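Local coordinates for DNA repair protein XRCC1 (Homo sapiens, PDB 3LQC) that serves as a scaffold in DNA single-strand break repair, assembling repair complexes, binding poly-ADP-ribose and restraining PARP1 activity, at residues R5-V10 / A79-Y84. Sequence-based numbering, arbitrary orientation.
Sequences RLRHVV and AGEQDY. With CO3 (carbonate ion), chain D.
The backbones of Arg7 and Glu81 stay well apart, their CA atoms 11.0 Å from each other, and of the two segments, the start of a strand and a surface turn, only the long side chains of these residues meet. Arg7 stretches across with CG anti to the backbone N (chi1 177°), then bends at chi3, which brings one edge of its guanidinium to a carbonate ion. Arg7 NE donates to carbonate O1 at 2.9 Å in an almost straight bond, and Arg7 NH2 gives a hydrogen to carbonate O2 at 2.7 Å. This two-pronged grip on an oxyanion suits arginine, whose neighbouring N-H groups lie in one plane. Arg7 NH2 also makes a salt bridge to Glu81 OE2 at 2.8 Å; the oxygen lies close to the guanidinium plane, yet NH2 meets it from above the carboxylate plane, and the two flat groups are turned 60° apart. Glutamate is long enough to carry its charge from the turn to the arginine. The three bonds, from NE and NH2, should limit rotation of the guanidinium. The turn has its own brace: Gly80 N donates to Asp83 OD2 at 3.0 Å, and Asp83 N returns a backbone bond to Gly80 O. Ser44 OG and Lys129 NZ are also hydrogen-bonded to the carbonate, probably taken up from the crystallisation liquor. Within this N-terminal domain of XRCC1, the ion-centred bridge thus joins edge strand 7-12, paired with strand 42-49, to the loop linking strands 67-73 and 85-92, across the face of the five-stranded mixed sheet where strand 125-133 supplies Lys129.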
ATOM      1  N   ARG A   5       5.823 -15.435  23.581  1.00 20.19           N
ATOM      2  CA  ARG A   5       4.639 -16.273  23.756  1.00 26.12           C
ATOM      3  C   ARG A   5       3.937 -16.572  22.430  1.00 24.38           C
ATOM      4  O   ARG A   5       3.066 -17.435  22.367  1.00 22.17           O
ATOM      5  CB  ARG A   5       3.663 -15.627  24.738  1.00 23.32           C
ATOM      6  CG  ARG A   5       3.021 -14.374  24.209  1.00 27.85           C
ATOM      7  CD  ARG A   5       1.859 -13.927  25.079  1.00 29.60           C
ATOM      8  NE  ARG A   5       1.027 -12.983  24.344  1.00 30.50           N
ATOM      9  CZ  ARG A   5      -0.132 -13.290  23.771  1.00 29.73           C
ATOM     10  NH1 ARG A   5      -0.627 -14.522  23.864  1.00 25.95           N
ATOM     11  NH2 ARG A   5      -0.800 -12.357  23.106  1.00 28.24           N
ATOM     12  N   LEU A   6       4.329 -15.856  21.377  1.00 22.05           N
ATOM     13  CA  LEU A   6       3.783 -16.078  20.042  1.00 19.26           C
ATOM     14  C   LEU A   6       4.811 -16.734  19.135  1.00 19.25           C
ATOM     15  O   LEU A   6       4.609 -16.857  17.931  1.00 21.63           O
ATOM     16  CB  LEU A   6       3.319 -14.754  19.437  1.00 23.35           C
ATOM     17  CG  LEU A   6       2.158 -14.170  20.237  1.00 24.33           C
ATOM     18  CD1 LEU A   6       1.675 -12.861  19.655  1.00 21.20           C
ATOM     19  CD2 LEU A   6       1.045 -15.218  20.285  1.00 21.76           C
ATOM     20  N   ARG A   7       5.912 -17.167  19.728  1.00 21.20           N
ATOM     21  CA  ARG A   7       7.035 -17.680  18.967  1.00 18.60           C
ATOM     22  C   ARG A   7       7.319 -19.134  19.320  1.00 17.90           C
ATOM     23  O   ARG A   7       7.535 -19.462  20.476  1.00 21.51           O
ATOM     24  CB  ARG A   7       8.253 -16.817  19.262  1.00 16.99           C
ATOM     25  CG  ARG A   7       9.521 -17.261  18.603  1.00 18.23           C
ATOM     26  CD  ARG A   7      10.679 -16.442  19.153  1.00 18.71           C
ATOM     27  NE  ARG A   7      10.359 -15.021  19.203  1.00 17.23           N
ATOM     28  CZ  ARG A   7      10.723 -14.212  20.191  1.00 19.14           C
ATOM     29  NH1 ARG A   7      11.413 -14.685  21.222  1.00 18.23           N
ATOM     30  NH2 ARG A   7      10.381 -12.931  20.160  1.00 19.88           N
ATOM     31  N   HIS A   8       7.309 -20.001  18.317  1.00 16.69           N
ATOM     32  CA  HIS A   8       7.700 -21.390  18.496  1.00 19.33           C
ATOM     33  C   HIS A   8       9.138 -21.589  18.032  1.00 20.61           C
ATOM     34  O   HIS A   8       9.424 -21.564  16.835  1.00 17.25           O
ATOM     35  CB  HIS A   8       6.767 -22.311  17.712  1.00 21.03           C
ATOM     36  CG  HIS A   8       6.813 -23.740  18.157  1.00 24.69           C
ATOM     37  ND1 HIS A   8       7.188 -24.768  17.321  1.00 25.97           N
ATOM     38  CD2 HIS A   8       6.519 -24.312  19.349  1.00 29.15           C
ATOM     39  CE1 HIS A   8       7.124 -25.913  17.978  1.00 27.92           C
ATOM     40  NE2 HIS A   8       6.720 -25.665  19.210  1.00 29.68           N
ATOM     41  N   VAL A   9      10.036 -21.778  18.993  1.00 18.91           N
ATOM     42  CA  VAL A   9      11.454 -21.957  18.714  1.00 18.87           C
ATOM     43  C   VAL A   9      11.802 -23.444  18.625  1.00 23.20           C
ATOM     44  O   VAL A   9      11.395 -24.238  19.475  1.00 26.82           O
ATOM     45  CB  VAL A   9      12.311 -21.277  19.808  1.00 20.69           C
ATOM     46  CG1 VAL A   9      13.784 -21.284  19.435  1.00 16.48           C
ATOM     47  CG2 VAL A   9      11.832 -19.844  20.028  1.00 20.66           C
ATOM     48  N   VAL A  10      12.535 -23.830  17.587  1.00 20.57           N
ATOM     49  CA  VAL A  10      13.028 -25.198  17.509  1.00 22.31           C
ATOM     50  C   VAL A  10      14.466 -25.276  17.026  1.00 24.97           C
ATOM     51  O   VAL A  10      14.941 -24.404  16.288  1.00 22.44           O
ATOM     52  CB  VAL A  10      12.163 -26.103  16.600  1.00 26.21           C
ATOM     53  CG1 VAL A  10      10.698 -26.003  16.983  1.00 26.42           C
ATOM     54  CG2 VAL A  10      12.383 -25.769  15.135  1.00 22.67           C
ATOM     55  N   ALA A  79      21.321 -12.529  20.375  1.00 26.09           N
ATOM     56  CA  ALA A  79      20.399 -12.039  19.367  1.00 20.54           C
ATOM     57  C   ALA A  79      19.007 -11.823  19.939  1.00 24.06           C
ATOM     58  O   ALA A  79      18.214 -12.757  20.032  1.00 21.68           O
ATOM     59  CB  ALA A  79      20.343 -13.002  18.194  1.00 18.10           C
ATOM     60  N   GLY A  80      18.711 -10.581  20.310  1.00 19.37           N
ATOM     61  CA  GLY A  80      17.368 -10.218  20.701  1.00 18.44           C
ATOM     62  C   GLY A  80      16.506  -9.970  19.480  1.00 18.47           C
ATOM     63  O   GLY A  80      16.971 -10.065  18.345  1.00 17.15           O
ATOM     64  N   GLU A  81      15.244  -9.646  19.726  1.00 21.91           N
ATOM     65  CA  GLU A  81      14.279  -9.418  18.663  1.00 18.59           C
ATOM     66  C   GLU A  81      14.753  -8.355  17.672  1.00 19.13           C
ATOM     67  O   GLU A  81      14.622  -8.519  16.460  1.00 17.88           O
ATOM     68  CB  GLU A  81      12.939  -9.024  19.278  1.00 19.86           C
ATOM     69  CG  GLU A  81      12.199 -10.207  19.874  1.00 27.11           C
ATOM     70  CD  GLU A  81      11.371  -9.847  21.099  1.00 32.70           C
ATOM     71  OE1 GLU A  81      11.046  -8.645  21.275  1.00 25.11           O
ATOM     72  OE2 GLU A  81      11.054 -10.778  21.883  1.00 25.74           O
ATOM     73  N   GLN A  82      15.324  -7.278  18.193  1.00 17.73           N
ATOM     74  CA  GLN A  82      15.725  -6.158  17.349  1.00 22.87           C
ATOM     75  C   GLN A  82      16.947  -6.458  16.495  1.00 19.78           C
ATOM     76  O   GLN A  82      17.186  -5.784  15.502  1.00 22.90           O
ATOM     77  CB  GLN A  82      15.972  -4.906  18.188  1.00 26.79           C
ATOM     78  CG  GLN A  82      14.762  -4.432  18.968  1.00 30.55           C
ATOM     79  CD  GLN A  82      14.961  -3.038  19.545  1.00 43.54           C
ATOM     80  OE1 GLN A  82      15.088  -2.058  18.806  1.00 39.15           O
ATOM     81  NE2 GLN A  82      14.991  -2.942  20.872  1.00 38.52           N
ATOM     82  N   ASP A  83      17.718  -7.470  16.874  1.00 22.43           N
ATOM     83  CA  ASP A  83      18.925  -7.817  16.131  1.00 17.50           C
ATOM     84  C   ASP A  83      18.602  -8.666  14.899  1.00 21.02           C
ATOM     85  O   ASP A  83      19.488  -8.990  14.119  1.00 23.30           O
ATOM     86  CB  ASP A  83      19.930  -8.547  17.030  1.00 16.84           C
ATOM     87  CG  ASP A  83      20.364  -7.717  18.225  1.00 24.45           C
ATOM     88  OD1 ASP A  83      20.773  -6.552  18.026  1.00 29.94           O
ATOM     89  OD2 ASP A  83      20.303  -8.230  19.370  1.00 31.47           O
ATOM     90  N   TYR A  84      17.342  -9.045  14.724  1.00 19.08           N
ATOM     91  CA  TYR A  84      16.978  -9.760  13.506  1.00 16.63           C
ATOM     92  C   TYR A  84      16.949  -8.819  12.321  1.00 19.06           C
ATOM     93  O   TYR A  84      16.505  -7.676  12.415  1.00 21.02           O
ATOM     94  CB  TYR A  84      15.645 -10.502  13.644  1.00 17.38           C
ATOM     95  CG  TYR A  84      15.793 -11.835  14.329  1.00 16.81           C
ATOM     96  CD1 TYR A  84      15.891 -11.914  15.710  1.00 14.56           C
ATOM     97  CD2 TYR A  84      15.857 -13.012  13.596  1.00 15.96           C
ATOM     98  CE1 TYR A  84      16.042 -13.125  16.343  1.00 16.90           C
ATOM     99  CE2 TYR A  84      16.000 -14.242  14.223  1.00 13.77           C
ATOM    100  CZ  TYR A  84      16.096 -14.289  15.597  1.00 17.17           C
ATOM    101  OH  TYR A  84      16.248 -15.494  16.244  1.00 19.99           O
TER
HETATM  102  C   CO3 D 190       8.625 -12.536  17.286  1.00 20.80           C
HETATM  103  O1  CO3 D 190       8.764 -13.806  17.044  1.00 24.13           O
HETATM  104  O2  CO3 D 190       9.627 -11.867  17.782  1.00 21.95           O